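Local coordinates for flavin-containing monooxygenase (Allium sativum, PDB 6WPU), which oxygenates the sulfur of S-allyl-L-cysteine, probably to the sulfoxide, with FAD as its flavin cofactor, at residues 98-103 and 342-347; 35-40 and 349-354; 92-97 and 419-424. One frame throughout, in Å; residues are numbered along the deposited sequence.

Contact 1 (98-103 and 342-347). With FAD (flavin-adenine dinucleotide), chain B.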
loop_
_atom_site.group_PDB
_atom_site.type_symbol
_atom_site.label_atom_id
_atom_site.label_comp_id
_atom_site.label_asym_id
_atom_site.label_seq_id
_atom_site.Cartn_x
_atom_site.Cartn_y
_atom_site.Cartn_z
ATOM N N MET A 98 -2.357 -6.125 12.358
ATOM C CA MET A 98 -1.346 -5.626 11.430
ATOM C C MET A 98 0.008 -6.320 11.525
ATOM O O MET A 98 0.777 -6.262 10.560
ATOM C CB MET A 98 -1.111 -4.140 11.664
ATOM C CG MET A 98 -2.206 -3.245 11.178
ATOM S SD MET A 98 -1.822 -1.540 11.613
ATOM C CE MET A 98 -0.247 -1.261 10.812
ATOM N N GLY A 99 0.341 -6.927 12.660
ATOM C CA GLY A 99 1.708 -7.374 12.877
ATOM C C GLY A 99 2.102 -8.573 12.028
ATOM O O GLY A 99 1.283 -9.408 11.654
ATOM N N PHE A 100 3.394 -8.649 11.714
ATOM C CA PHE A 100 3.959 -9.877 11.166
ATOM C C PHE A 100 3.588 -11.087 12.022
ATOM O O PHE A 100 3.437 -10.998 13.246
ATOM C CB PHE A 100 5.475 -9.750 11.055
ATOM C CG PHE A 100 5.918 -8.727 10.037
ATOM C CD1 PHE A 100 5.714 -8.951 8.692
ATOM C CD2 PHE A 100 6.548 -7.557 10.433
ATOM C CE1 PHE A 100 6.116 -8.029 7.758
ATOM C CE2 PHE A 100 6.959 -6.628 9.510
ATOM C CZ PHE A 100 6.739 -6.852 8.161
ATOM N N LEU A 101 3.434 -12.232 11.353
ATOM C CA LEU A 101 2.891 -13.424 11.999
ATOM C C LEU A 101 3.749 -13.906 13.166
ATOM O O LEU A 101 3.230 -14.520 14.106
ATOM C CB LEU A 101 2.736 -14.539 10.961
ATOM C CG LEU A 101 1.747 -14.189 9.848
ATOM C CD1 LEU A 101 1.737 -15.250 8.774
ATOM C CD2 LEU A 101 0.349 -13.971 10.429
ATOM N N ASP A 102 5.057 -13.676 13.129
ATOM C CA ASP A 102 5.903 -14.133 14.228
ATOM C C ASP A 102 6.484 -12.964 15.016
ATOM O O ASP A 102 7.504 -13.114 15.689
ATOM C CB ASP A 102 7.015 -15.049 13.710
ATOM C CG ASP A 102 8.010 -14.313 12.827
ATOM O OD1 ASP A 102 7.746 -13.142 12.456
ATOM O OD2 ASP A 102 9.066 -14.900 12.518
ATOM N N TYR A 103 5.844 -11.801 14.951
ATOM C CA TYR A 103 6.364 -10.592 15.586
ATOM C C TYR A 103 5.187 -9.703 15.945
ATOM O O TYR A 103 4.894 -8.719 15.255
ATOM C CB TYR A 103 7.339 -9.870 14.655
ATOM C CG TYR A 103 8.238 -8.908 15.382
ATOM C CD1 TYR A 103 9.096 -9.357 16.385
ATOM C CD2 TYR A 103 8.236 -7.553 15.065
ATOM C CE1 TYR A 103 9.929 -8.480 17.052
ATOM C CE2 TYR A 103 9.062 -6.665 15.725
ATOM C CZ TYR A 103 9.904 -7.132 16.715
ATOM O OH TYR A 103 10.722 -6.245 17.368
ATOM N N VAL A 342 -4.483 -6.644 4.526
ATOM C CA VAL A 342 -3.590 -6.480 5.671
ATOM C C VAL A 342 -2.173 -6.761 5.182
ATOM O O VAL A 342 -1.819 -7.926 4.960
ATOM C CB VAL A 342 -3.990 -7.416 6.822
ATOM C CG1 VAL A 342 -3.129 -7.148 8.042
ATOM C CG2 VAL A 342 -5.472 -7.238 7.140
ATOM N N PRO A 343 -1.325 -5.742 5.008
ATOM C CA PRO A 343 -0.100 -5.927 4.214
ATOM C C PRO A 343 1.045 -6.697 4.866
ATOM O O PRO A 343 1.711 -7.451 4.151
ATOM C CB PRO A 343 0.334 -4.489 3.902
ATOM C CG PRO A 343 -0.283 -3.659 4.976
ATOM C CD PRO A 343 -1.580 -4.326 5.326
ATOM N N PHE A 344 1.320 -6.509 6.165
ATOM C CA PHE A 344 2.547 -7.073 6.732
ATOM C C PHE A 344 2.540 -8.598 6.684
ATOM O O PHE A 344 3.502 -9.177 6.150
ATOM C CB PHE A 344 2.798 -6.565 8.166
ATOM C CG PHE A 344 3.035 -5.061 8.290
ATOM C CD1 PHE A 344 3.175 -4.252 7.175
ATOM C CD2 PHE A 344 3.111 -4.471 9.546
ATOM C CE1 PHE A 344 3.385 -2.873 7.295
ATOM C CE2 PHE A 344 3.313 -3.090 9.688
ATOM C CZ PHE A 344 3.458 -2.286 8.552
ATOM N N PRO A 345 1.509 -9.307 7.176
ATOM C CA PRO A 345 1.538 -10.774 7.062
ATOM C C PRO A 345 1.462 -11.266 5.625
ATOM O O PRO A 345 2.064 -12.300 5.310
ATOM C CB PRO A 345 0.323 -11.231 7.890
ATOM C CG PRO A 345 -0.563 -10.053 7.976
ATOM C CD PRO A 345 0.310 -8.838 7.901
ATOM N N LEU A 346 0.750 -10.560 4.737
ATOM C CA LEU A 346 0.710 -10.971 3.334
ATOM C C LEU A 346 2.106 -10.931 2.697
ATOM O O LEU A 346 2.513 -11.873 2.008
ATOM C CB LEU A 346 -0.275 -10.090 2.557
ATOM C CG LEU A 346 -0.434 -10.487 1.085
ATOM C CD1 LEU A 346 -1.888 -10.397 0.636
ATOM C CD2 LEU A 346 0.479 -9.648 0.170
ATOM N N CYS A 347 2.843 -9.828 2.891
ATOM C CA CYS A 347 4.194 -9.732 2.344
ATOM C C CYS A 347 5.111 -10.774 2.975
ATOM O O CYS A 347 5.988 -11.330 2.304
ATOM C CB CYS A 347 4.760 -8.323 2.560
ATOM S SG CYS A 347 3.908 -6.994 1.618
HETATM P PA FAD B . 6.489 1.269 0.885
HETATM O O1A FAD B . 6.148 1.587 2.341
HETATM O O2A FAD B . 6.172 2.205 -0.170
HETATM O O5B FAD B . 7.975 1.082 0.667
HETATM C C5B FAD B . 8.672 0.982 -0.569
HETATM C C4B FAD B . 10.162 1.351 -0.390
HETATM O O4B FAD B . 10.937 1.164 -1.541
HETATM C C3B FAD B . 10.361 2.775 0.053
HETATM O O3B FAD B . 11.172 2.836 1.180
HETATM C C2B FAD B . 11.035 3.435 -1.098
HETATM O O2B FAD B . 11.889 4.456 -0.724
HETATM C C1B FAD B . 11.777 2.276 -1.697
HETATM N N9A FAD B . 12.058 2.423 -3.107
HETATM C C8A FAD B . 11.139 2.789 -4.082
HETATM N N7A FAD B . 11.740 2.831 -5.278
HETATM C C5A FAD B . 13.093 2.514 -5.131
HETATM C C6A FAD B . 14.176 2.414 -6.002
HETATM N N6A FAD B . 14.027 2.659 -7.417
HETATM N N1A FAD B . 15.382 2.055 -5.526
HETATM C C2A FAD B . 15.584 1.817 -4.204
HETATM N N3A FAD B . 14.564 1.905 -3.318
HETATM C C4A FAD B . 13.319 2.249 -3.746
HETATM N N1 FAD B . -1.323 -0.768 6.173
HETATM C C2 FAD B . -1.588 -1.222 7.514
HETATM O O2 FAD B . -1.199 -2.456 7.904
HETATM N N3 FAD B . -2.332 -0.454 8.381
HETATM C C4 FAD B . -2.762 0.801 8.004
HETATM O O4 FAD B . -3.483 1.588 8.841
HETATM C C4X FAD B . -2.314 1.402 6.733
HETATM N N5 FAD B . -2.550 2.746 6.470
HETATM C C5X FAD B . -2.080 3.298 5.283
HETATM C C6 FAD B . -2.331 4.651 5.010
HETATM C C7 FAD B . -1.847 5.204 3.830
HETATM C C7M FAD B . -2.131 6.654 3.543
HETATM C C8 FAD B . -1.128 4.427 2.924
HETATM C C8M FAD B . -0.607 4.993 1.642
HETATM C C9 FAD B . -0.881 3.076 3.191
HETATM C C9A FAD B . -1.355 2.513 4.366
HETATM N N10 FAD B . -1.085 1.129 4.649
HETATM C C10 FAD B . -1.556 0.562 5.840
HETATM C "C1'" FAD B . -0.366 0.298 3.670
HETATM C "C2'" FAD B . 1.140 0.408 3.560
HETATM O "O2'" FAD B . 1.463 0.638 2.252
HETATM C "C3'" FAD B . 1.671 -0.953 3.948
HETATM O "O3'" FAD B . 1.461 -0.985 5.307
HETATM C "C4'" FAD B . 3.153 -1.188 3.677
HETATM O "O4'" FAD B . 3.843 -0.104 4.180
HETATM C "C5'" FAD B . 3.550 -1.464 2.223
HETATM O "O5'" FAD B . 4.933 -1.262 2.243
HETATM P P FAD B . 5.990 -1.419 1.073
HETATM O O1P FAD B . 7.389 -1.902 1.614
HETATM O O2P FAD B . 5.254 -2.297 -0.015
HETATM O O3P FAD B . 5.869 0.029 0.302
HETATM O O HOH W 1 -0.118 -4.976 8.214
#
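F344 sits at the heart of this contact, with F100 on one side of it, M98 on another and the ribityl chain of FAD beyond its ring. CB of F344 lies over one face of the F100 ring, 3.6 Å from F100 CE1, in a CH-pi contact. The two rings are tilted by only 19° but slid so far apart, 5.2 Å between centroids, that they barely overlap. The carbonyl O of M98 comes within 3.1 Å of F344 CD2.

M98 also turns to the flavin. FAD N3 gives M98 SD a weak hydrogen bond of 3.4 Å, and the bend at the last torsion (chi3 58°) folds M98 CE back to 3.3 Å from FAD O2. V342 occupies the N-cap position of helix 343-358, which therefore starts right beside the flavin pyrimidine; this helix end would probably help stabilise negative charge on the reduced flavin. A bridging water takes the N-H of F344 at 2.9 Å and donates to both M98 O and FAD O2.

Packing thins out along 98-103. L101 still reaches P345, with L101 CD2 3.7 Å from P345 CB, the side chains crossing at about a right angle. The type I turn from F100 to Y103 carries the chain away after L101: D102 and Y103 are partly open to solvent, and the D102 carboxylate is held by R39 and R43.

Contact 2 (35-40 and 349-354)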
loop_
_atom_site.group_PDB
_atom_site.type_symbol
_atom_site.label_atom_id
_atom_site.label_comp_id
_atom_site.label_asym_id
_atom_site.label_seq_id
_atom_site.Cartn_x
_atom_site.Cartn_y
_atom_site.Cartn_z
ATOM N N LEU A 35 11.793 -5.184 4.050
ATOM C CA LEU A 35 12.333 -5.648 5.330
ATOM C C LEU A 35 12.011 -7.117 5.565
ATOM O O LEU A 35 12.891 -7.906 5.921
ATOM C CB LEU A 35 11.794 -4.802 6.485
ATOM C CG LEU A 35 12.287 -3.361 6.497
ATOM C CD1 LEU A 35 11.461 -2.543 7.469
ATOM C CD2 LEU A 35 13.753 -3.325 6.864
ATOM N N VAL A 36 10.743 -7.508 5.395
ATOM C CA VAL A 36 10.419 -8.893 5.707
ATOM C C VAL A 36 10.958 -9.817 4.614
ATOM O O VAL A 36 11.358 -10.956 4.897
ATOM C CB VAL A 36 8.902 -9.064 5.961
ATOM C CG1 VAL A 36 8.069 -9.006 4.665
ATOM C CG2 VAL A 36 8.638 -10.355 6.746
ATOM N N THR A 37 11.048 -9.327 3.374
ATOM C CA THR A 37 11.634 -10.128 2.304
ATOM C C THR A 37 13.097 -10.439 2.604
ATOM O O THR A 37 13.552 -11.572 2.404
ATOM C CB THR A 37 11.495 -9.412 0.951
ATOM O OG1 THR A 37 10.111 -9.295 0.608
ATOM C CG2 THR A 37 12.197 -10.202 -0.163
ATOM N N ALA A 38 13.839 -9.446 3.105
ATOM C CA ALA A 38 15.229 -9.670 3.482
ATOM C C ALA A 38 15.334 -10.742 4.554
ATOM O O ALA A 38 16.206 -11.618 4.485
ATOM C CB ALA A 38 15.858 -8.366 3.970
ATOM N N ARG A 39 14.451 -10.689 5.555
ATOM C CA ARG A 39 14.476 -11.691 6.614
ATOM C C ARG A 39 14.186 -13.082 6.060
ATOM O O ARG A 39 14.919 -14.038 6.341
ATOM C CB ARG A 39 13.474 -11.330 7.707
ATOM C CG ARG A 39 13.434 -12.336 8.854
ATOM C CD ARG A 39 12.289 -12.003 9.806
ATOM N NE ARG A 39 11.017 -12.509 9.296
ATOM C CZ ARG A 39 9.873 -12.514 9.980
ATOM N NH1 ARG A 39 9.822 -12.021 11.218
ATOM N NH2 ARG A 39 8.779 -13.024 9.422
ATOM N N GLU A 40 13.142 -13.205 5.235
ATOM C CA GLU A 40 12.726 -14.525 4.768
ATOM C C GLU A 40 13.740 -15.131 3.804
ATOM O O GLU A 40 13.928 -16.348 3.799
ATOM C CB GLU A 40 11.340 -14.439 4.121
ATOM C CG GLU A 40 10.238 -14.057 5.110
ATOM C CD GLU A 40 10.109 -15.059 6.263
ATOM O OE1 GLU A 40 10.093 -16.280 5.991
ATOM O OE2 GLU A 40 10.044 -14.631 7.437
ATOM N N LEU A 349 4.255 -13.784 3.968
ATOM C CA LEU A 349 3.989 -15.089 3.379
ATOM C C LEU A 349 4.417 -15.134 1.917
ATOM O O LEU A 349 4.926 -16.160 1.449
ATOM C CB LEU A 349 2.517 -15.432 3.538
ATOM C CG LEU A 349 2.111 -15.702 4.983
ATOM C CD1 LEU A 349 0.583 -15.707 5.115
ATOM C CD2 LEU A 349 2.711 -17.035 5.479
ATOM N N GLN A 350 4.246 -14.030 1.187
ATOM C CA GLN A 350 4.749 -13.976 -0.181
ATOM C C GLN A 350 6.252 -14.214 -0.228
ATOM O O GLN A 350 6.748 -14.959 -1.077
ATOM C CB GLN A 350 4.428 -12.630 -0.818
ATOM C CG GLN A 350 2.983 -12.438 -1.201
ATOM C CD GLN A 350 2.790 -11.143 -1.953
ATOM O OE1 GLN A 350 3.456 -10.152 -1.663
ATOM N NE2 GLN A 350 1.889 -11.145 -2.932
ATOM N N SER A 351 6.996 -13.563 0.654
ATOM C CA SER A 351 8.439 -13.665 0.546
ATOM C C SER A 351 8.924 -14.992 1.114
ATOM O O SER A 351 9.943 -15.520 0.663
ATOM C CB SER A 351 9.095 -12.469 1.237
ATOM O OG SER A 351 8.677 -12.381 2.585
ATOM N N LYS A 352 8.173 -15.558 2.062
ATOM C CA LYS A 352 8.435 -16.917 2.517
ATOM C C LYS A 352 8.281 -17.907 1.366
ATOM O O LYS A 352 9.091 -18.827 1.206
ATOM C CB LYS A 352 7.484 -17.255 3.672
ATOM C CG LYS A 352 7.930 -18.379 4.591
ATOM C CD LYS A 352 6.892 -18.618 5.697
ATOM C CE LYS A 352 6.810 -17.449 6.683
ATOM N NZ LYS A 352 8.024 -17.379 7.565
ATOM N N TRP A 353 7.260 -17.709 0.536
ATOM C CA TRP A 353 7.053 -18.546 -0.639
ATOM C C TRP A 353 8.182 -18.362 -1.647
ATOM O O TRP A 353 8.753 -19.345 -2.150
ATOM C CB TRP A 353 5.705 -18.193 -1.262
ATOM C CG TRP A 353 5.291 -19.018 -2.432
ATOM C CD1 TRP A 353 5.405 -20.379 -2.572
ATOM C CD2 TRP A 353 4.681 -18.538 -3.633
ATOM N NE1 TRP A 353 4.910 -20.772 -3.795
ATOM C CE2 TRP A 353 4.450 -19.660 -4.462
ATOM C CE3 TRP A 353 4.311 -17.265 -4.095
ATOM C CZ2 TRP A 353 3.859 -19.550 -5.722
ATOM C CZ3 TRP A 353 3.720 -17.159 -5.343
ATOM C CH2 TRP A 353 3.498 -18.299 -6.143
ATOM N N ILE A 354 8.519 -17.103 -1.944
ATOM C CA ILE A 354 9.579 -16.814 -2.906
ATOM C C ILE A 354 10.887 -17.469 -2.470
ATOM O O ILE A 354 11.573 -18.110 -3.271
ATOM C CB ILE A 354 9.749 -15.298 -3.084
ATOM C CG1 ILE A 354 8.533 -14.676 -3.774
ATOM C CG2 ILE A 354 11.030 -14.983 -3.883
ATOM C CD1 ILE A 354 8.550 -13.146 -3.654
#
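E40 and K352 join the two helices through a salt bridge, with K352 NZ 2.8 Å from E40 OE1. The ammonium comes in from above the carboxylate, 43° out of its plane. The lysine chain is bent at its last two torsions, which brings NZ back onto OE1; nearer its root, K352 CG lies 3.3 Å from E40 OE1. The other carboxylate oxygen, OE2, is gripped side-on by R39: R39 NE at 3.0 Å and R39 NH2 at 2.9 Å both donate to E40 OE2, from opposite faces of the carboxylate plane. R43 adds a further salt bridge to OE2, and R39 itself also pairs with E348. E40 therefore stands between positive groups, which would probably keep it ionised despite its burial and offset the like charges of R39 and K352.

Away from the charges the interface is close and small. The CB of S351 is directed toward helix 32-43 and packs 3.4 Å from T37 OG1. Its OG is placed between backbone N and carbonyl carbon (chi1 56°), where it bonds back to the carbonyls of C347 and E348 in its own helix while S351 OG rests against E40 CG at 3.4 Å. T37 OG1 is likewise turned inward, to the carbonyl of A33. With both hydroxyls satisfied within their own helices, small side chains let the axes approach to 8.5 Å at a crossing angle of -34°.

Helix 32-43 follows strand 24-28 and a GxGxxG sequence that T37 touches, consistent with the first helix of a Rossmann-type FAD-binding fold. Helix 343-358 comes after the fifth strand of the same parallel sheet, and two such helices running in the same general direction are typical of that dinucleotide-binding core.

Contact 3 (92-97 and 419-424). With FAD (flavin-adenine dinucleotide), chain B.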
loop_
_atom_site.group_PDB
_atom_site.type_symbol
_atom_site.label_atom_id
_atom_site.label_comp_id
_atom_site.label_asym_id
_atom_site.label_seq_id
_atom_site.Cartn_x
_atom_site.Cartn_y
_atom_site.Cartn_z
ATOM N N ASN A 92 -5.780 2.230 10.230
ATOM C CA ASN A 92 -7.180 1.884 9.996
ATOM C C ASN A 92 -7.459 0.422 10.300
ATOM O O ASN A 92 -8.548 -0.071 10.002
ATOM C CB ASN A 92 -7.606 2.223 8.561
ATOM C CG ASN A 92 -6.769 1.527 7.513
ATOM O OD1 ASN A 92 -6.150 0.496 7.765
ATOM N ND2 ASN A 92 -6.728 2.102 6.326
ATOM N N LEU A 93 -6.485 -0.282 10.875
ATOM C CA LEU A 93 -6.607 -1.649 11.350
ATOM C C LEU A 93 -6.121 -1.694 12.791
ATOM O O LEU A 93 -5.199 -0.950 13.153
ATOM C CB LEU A 93 -5.772 -2.608 10.489
ATOM C CG LEU A 93 -6.142 -2.743 9.012
ATOM C CD1 LEU A 93 -5.057 -3.533 8.297
ATOM C CD2 LEU A 93 -7.500 -3.436 8.882
ATOM N N PRO A 94 -6.738 -2.510 13.643
ATOM C CA PRO A 94 -6.226 -2.662 15.008
ATOM C C PRO A 94 -4.844 -3.286 14.969
ATOM O O PRO A 94 -4.519 -4.065 14.069
ATOM C CB PRO A 94 -7.246 -3.586 15.676
ATOM C CG PRO A 94 -7.822 -4.370 14.548
ATOM C CD PRO A 94 -7.798 -3.486 13.333
ATOM N N ARG A 95 -4.008 -2.899 15.932
ATOM C CA ARG A 95 -2.595 -3.237 15.822
ATOM C C ARG A 95 -2.365 -4.747 15.890
ATOM O O ARG A 95 -1.397 -5.241 15.299
ATOM C CB ARG A 95 -1.791 -2.496 16.897
ATOM C CG ARG A 95 -2.139 -2.875 18.336
ATOM C CD ARG A 95 -1.551 -1.871 19.331
ATOM N NE ARG A 95 -0.085 -1.868 19.345
ATOM C CZ ARG A 95 0.666 -0.837 19.735
ATOM N NH1 ARG A 95 0.098 0.304 20.117
ATOM N NH2 ARG A 95 1.995 -0.938 19.728
ATOM N N GLU A 96 -3.243 -5.501 16.574
ATOM C CA GLU A 96 -3.076 -6.954 16.625
ATOM C C GLU A 96 -3.154 -7.565 15.233
ATOM O O GLU A 96 -2.427 -8.517 14.921
ATOM C CB GLU A 96 -4.126 -7.604 17.537
ATOM C CG GLU A 96 -4.104 -7.165 19.004
ATOM C CD GLU A 96 -4.954 -5.914 19.253
ATOM O OE1 GLU A 96 -5.672 -5.476 18.324
ATOM O OE2 GLU A 96 -4.901 -5.374 20.380
ATOM N N VAL A 97 -4.027 -7.024 14.381
ATOM C CA VAL A 97 -4.229 -7.553 13.032
ATOM C C VAL A 97 -3.027 -7.260 12.142
ATOM O O VAL A 97 -2.683 -8.069 11.272
ATOM C CB VAL A 97 -5.539 -6.973 12.451
ATOM C CG1 VAL A 97 -5.493 -6.853 10.929
ATOM C CG2 VAL A 97 -6.702 -7.814 12.863
ATOM N N ARG A 419 -8.897 -13.268 11.283
ATOM C CA ARG A 419 -9.973 -13.162 10.301
ATOM C C ARG A 419 -11.158 -12.406 10.884
ATOM O O ARG A 419 -11.721 -11.513 10.240
ATOM C CB ARG A 419 -10.404 -14.549 9.826
ATOM C CG ARG A 419 -9.489 -15.201 8.782
ATOM C CD ARG A 419 -9.996 -16.594 8.471
ATOM N NE ARG A 419 -9.196 -17.324 7.488
ATOM C CZ ARG A 419 -9.467 -17.342 6.187
ATOM N NH1 ARG A 419 -10.501 -16.649 5.715
ATOM N NH2 ARG A 419 -8.701 -18.031 5.359
ATOM N N LEU A 420 -11.537 -12.744 12.121
ATOM C CA LEU A 420 -12.710 -12.134 12.733
ATOM C C LEU A 420 -12.476 -10.657 13.047
ATOM O O LEU A 420 -13.377 -9.829 12.859
ATOM C CB LEU A 420 -13.103 -12.908 13.994
ATOM C CG LEU A 420 -13.589 -14.343 13.775
ATOM C CD1 LEU A 420 -13.812 -15.048 15.106
ATOM C CD2 LEU A 420 -14.854 -14.366 12.914
ATOM N N MET A 421 -11.286 -10.306 13.542
ATOM C CA MET A 421 -11.007 -8.900 13.816
ATOM C C MET A 421 -11.102 -8.073 12.543
ATOM O O MET A 421 -11.639 -6.954 12.554
ATOM C CB MET A 421 -9.625 -8.737 14.438
ATOM C CG MET A 421 -9.560 -8.749 15.948
ATOM S SD MET A 421 -7.883 -8.293 16.462
ATOM C CE MET A 421 -7.872 -8.915 18.133
ATOM N N TYR A 422 -10.595 -8.619 11.432
ATOM C CA TYR A 422 -10.670 -7.913 10.158
ATOM C C TYR A 422 -12.115 -7.674 9.737
ATOM O O TYR A 422 -12.454 -6.577 9.275
ATOM C CB TYR A 422 -9.930 -8.686 9.071
ATOM C CG TYR A 422 -9.968 -7.965 7.750
ATOM C CD1 TYR A 422 -9.120 -6.898 7.502
ATOM C CD2 TYR A 422 -10.869 -8.331 6.758
ATOM C CE1 TYR A 422 -9.159 -6.221 6.293
ATOM C CE2 TYR A 422 -10.918 -7.657 5.549
ATOM C CZ TYR A 422 -10.064 -6.606 5.323
ATOM O OH TYR A 422 -10.104 -5.945 4.118
ATOM N N LYS A 423 -12.980 -8.690 9.872
ATOM C CA LYS A 423 -14.387 -8.499 9.533
ATOM C C LYS A 423 -15.035 -7.480 10.456
ATOM O O LYS A 423 -15.871 -6.675 10.021
ATOM C CB LYS A 423 -15.139 -9.832 9.598
ATOM C CG LYS A 423 -14.811 -10.776 8.463
ATOM C CD LYS A 423 -15.801 -11.948 8.398
ATOM C CE LYS A 423 -15.320 -13.036 7.434
ATOM N NZ LYS A 423 -16.413 -13.982 7.057
ATOM N N GLU A 424 -14.635 -7.478 11.730
ATOM C CA GLU A 424 -15.221 -6.571 12.710
ATOM C C GLU A 424 -14.816 -5.121 12.446
ATOM O O GLU A 424 -15.656 -4.212 12.508
ATOM C CB GLU A 424 -14.804 -6.998 14.113
ATOM C CG GLU A 424 -15.389 -6.160 15.219
ATOM C CD GLU A 424 -16.801 -6.594 15.580
ATOM O OE1 GLU A 424 -17.266 -7.643 15.060
ATOM O OE2 GLU A 424 -17.437 -5.879 16.385
HETATM P PA FAD B . 6.489 1.269 0.885
HETATM O O1A FAD B . 6.148 1.587 2.341
HETATM O O2A FAD B . 6.172 2.205 -0.170
HETATM O O5B FAD B . 7.975 1.082 0.667
HETATM C C5B FAD B . 8.672 0.982 -0.569
HETATM C C4B FAD B . 10.162 1.351 -0.390
HETATM O O4B FAD B . 10.937 1.164 -1.541
HETATM C C3B FAD B . 10.361 2.775 0.053
HETATM O O3B FAD B . 11.172 2.836 1.180
HETATM C C2B FAD B . 11.035 3.435 -1.098
HETATM O O2B FAD B . 11.889 4.456 -0.724
HETATM C C1B FAD B . 11.777 2.276 -1.697
HETATM N N9A FAD B . 12.058 2.423 -3.107
HETATM C C8A FAD B . 11.139 2.789 -4.082
HETATM N N7A FAD B . 11.740 2.831 -5.278
HETATM C C5A FAD B . 13.093 2.514 -5.131
HETATM C C6A FAD B . 14.176 2.414 -6.002
HETATM N N6A FAD B . 14.027 2.659 -7.417
HETATM N N1A FAD B . 15.382 2.055 -5.526
HETATM C C2A FAD B . 15.584 1.817 -4.204
HETATM N N3A FAD B . 14.564 1.905 -3.318
HETATM C C4A FAD B . 13.319 2.249 -3.746
HETATM N N1 FAD B . -1.323 -0.768 6.173
HETATM C C2 FAD B . -1.588 -1.222 7.514
HETATM O O2 FAD B . -1.199 -2.456 7.904
HETATM N N3 FAD B . -2.332 -0.454 8.381
HETATM C C4 FAD B . -2.762 0.801 8.004
HETATM O O4 FAD B . -3.483 1.588 8.841
HETATM C C4X FAD B . -2.314 1.402 6.733
HETATM N N5 FAD B . -2.550 2.746 6.470
HETATM C C5X FAD B . -2.080 3.298 5.283
HETATM C C6 FAD B . -2.331 4.651 5.010
HETATM C C7 FAD B . -1.847 5.204 3.830
HETATM C C7M FAD B . -2.131 6.654 3.543
HETATM C C8 FAD B . -1.128 4.427 2.924
HETATM C C8M FAD B . -0.607 4.993 1.642
HETATM C C9 FAD B . -0.881 3.076 3.191
HETATM C C9A FAD B . -1.355 2.513 4.366
HETATM N N10 FAD B . -1.085 1.129 4.649
HETATM C C10 FAD B . -1.556 0.562 5.840
HETATM C "C1'" FAD B . -0.366 0.298 3.670
HETATM C "C2'" FAD B . 1.140 0.408 3.560
HETATM O "O2'" FAD B . 1.463 0.638 2.252
HETATM C "C3'" FAD B . 1.671 -0.953 3.948
HETATM O "O3'" FAD B . 1.461 -0.985 5.307
HETATM C "C4'" FAD B . 3.153 -1.188 3.677
HETATM O "O4'" FAD B . 3.843 -0.104 4.180
HETATM C "C5'" FAD B . 3.550 -1.464 2.223
HETATM O "O5'" FAD B . 4.933 -1.262 2.243
HETATM P P FAD B . 5.990 -1.419 1.073
HETATM O O1P FAD B . 7.389 -1.902 1.614
HETATM O O2P FAD B . 5.254 -2.297 -0.015
HETATM O O3P FAD B . 5.869 0.029 0.302
#
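Directly behind the pyrimidine end of the flavin in the FAD pocket, L93 and V97 pack against Y422 and M421 of helix 416-431. The pocket side of the loop is held by N92, whose backbone N donates to FAD O4 at 2.8 Å with an N-H...O angle of 156°. A proline in place of N92 has no N-H to give and would probably leave O4 without this donor and the loop less firmly set against the flavin.

L93 faces both ways: its CD1 methyl lies 4.0 Å from FAD O2, while L93 CD2 reaches 4.1 Å from CD1 of Y422, approaching that ring obliquely. The tightest spot is V97 CG2 against M421 CB, 3.4 Å apart, closer than carbons usually come. M421 is turned off a staggered setting at its first torsion (chi1 -92°) and then runs extended, sliding past V97 in the opposite direction and crossing E96 at about a right angle. M421 SD ends up 4.0 Å from E96 CB, with P94 CG a looser neighbour. E96 OE1 forms a salt bridge with R116 while still lying alongside the M421 thioether.

Polar links tie the same parts together, for R418 bonds to the carbonyl of V97 and R429 to that of N92. Helix 416-431 thus backs the loop that meets the flavin pyrimidine, consistent with an apolar outer layer of the FAD pocket.

How the contacts relate
All three contacts are largely buried, but they differ in what they bury. Contact 2 joins two regular helices of the dinucleotide-binding core and depends on a charged network; contact 1 shares helix 343-358 with it and is aromatic, apolar and water-bridged. Packing of F100 on V36 and of L101 on L349 couples the pair. Contact 3 has no polar bond between its own segments, and its helix 416-431 has a more exposed outer side. It meets contact 1 where V342 packs on V97, L93 and Y422, and both touch the flavin. Contacts 2 and 3 do not touch, their centres being about 22 Å apart.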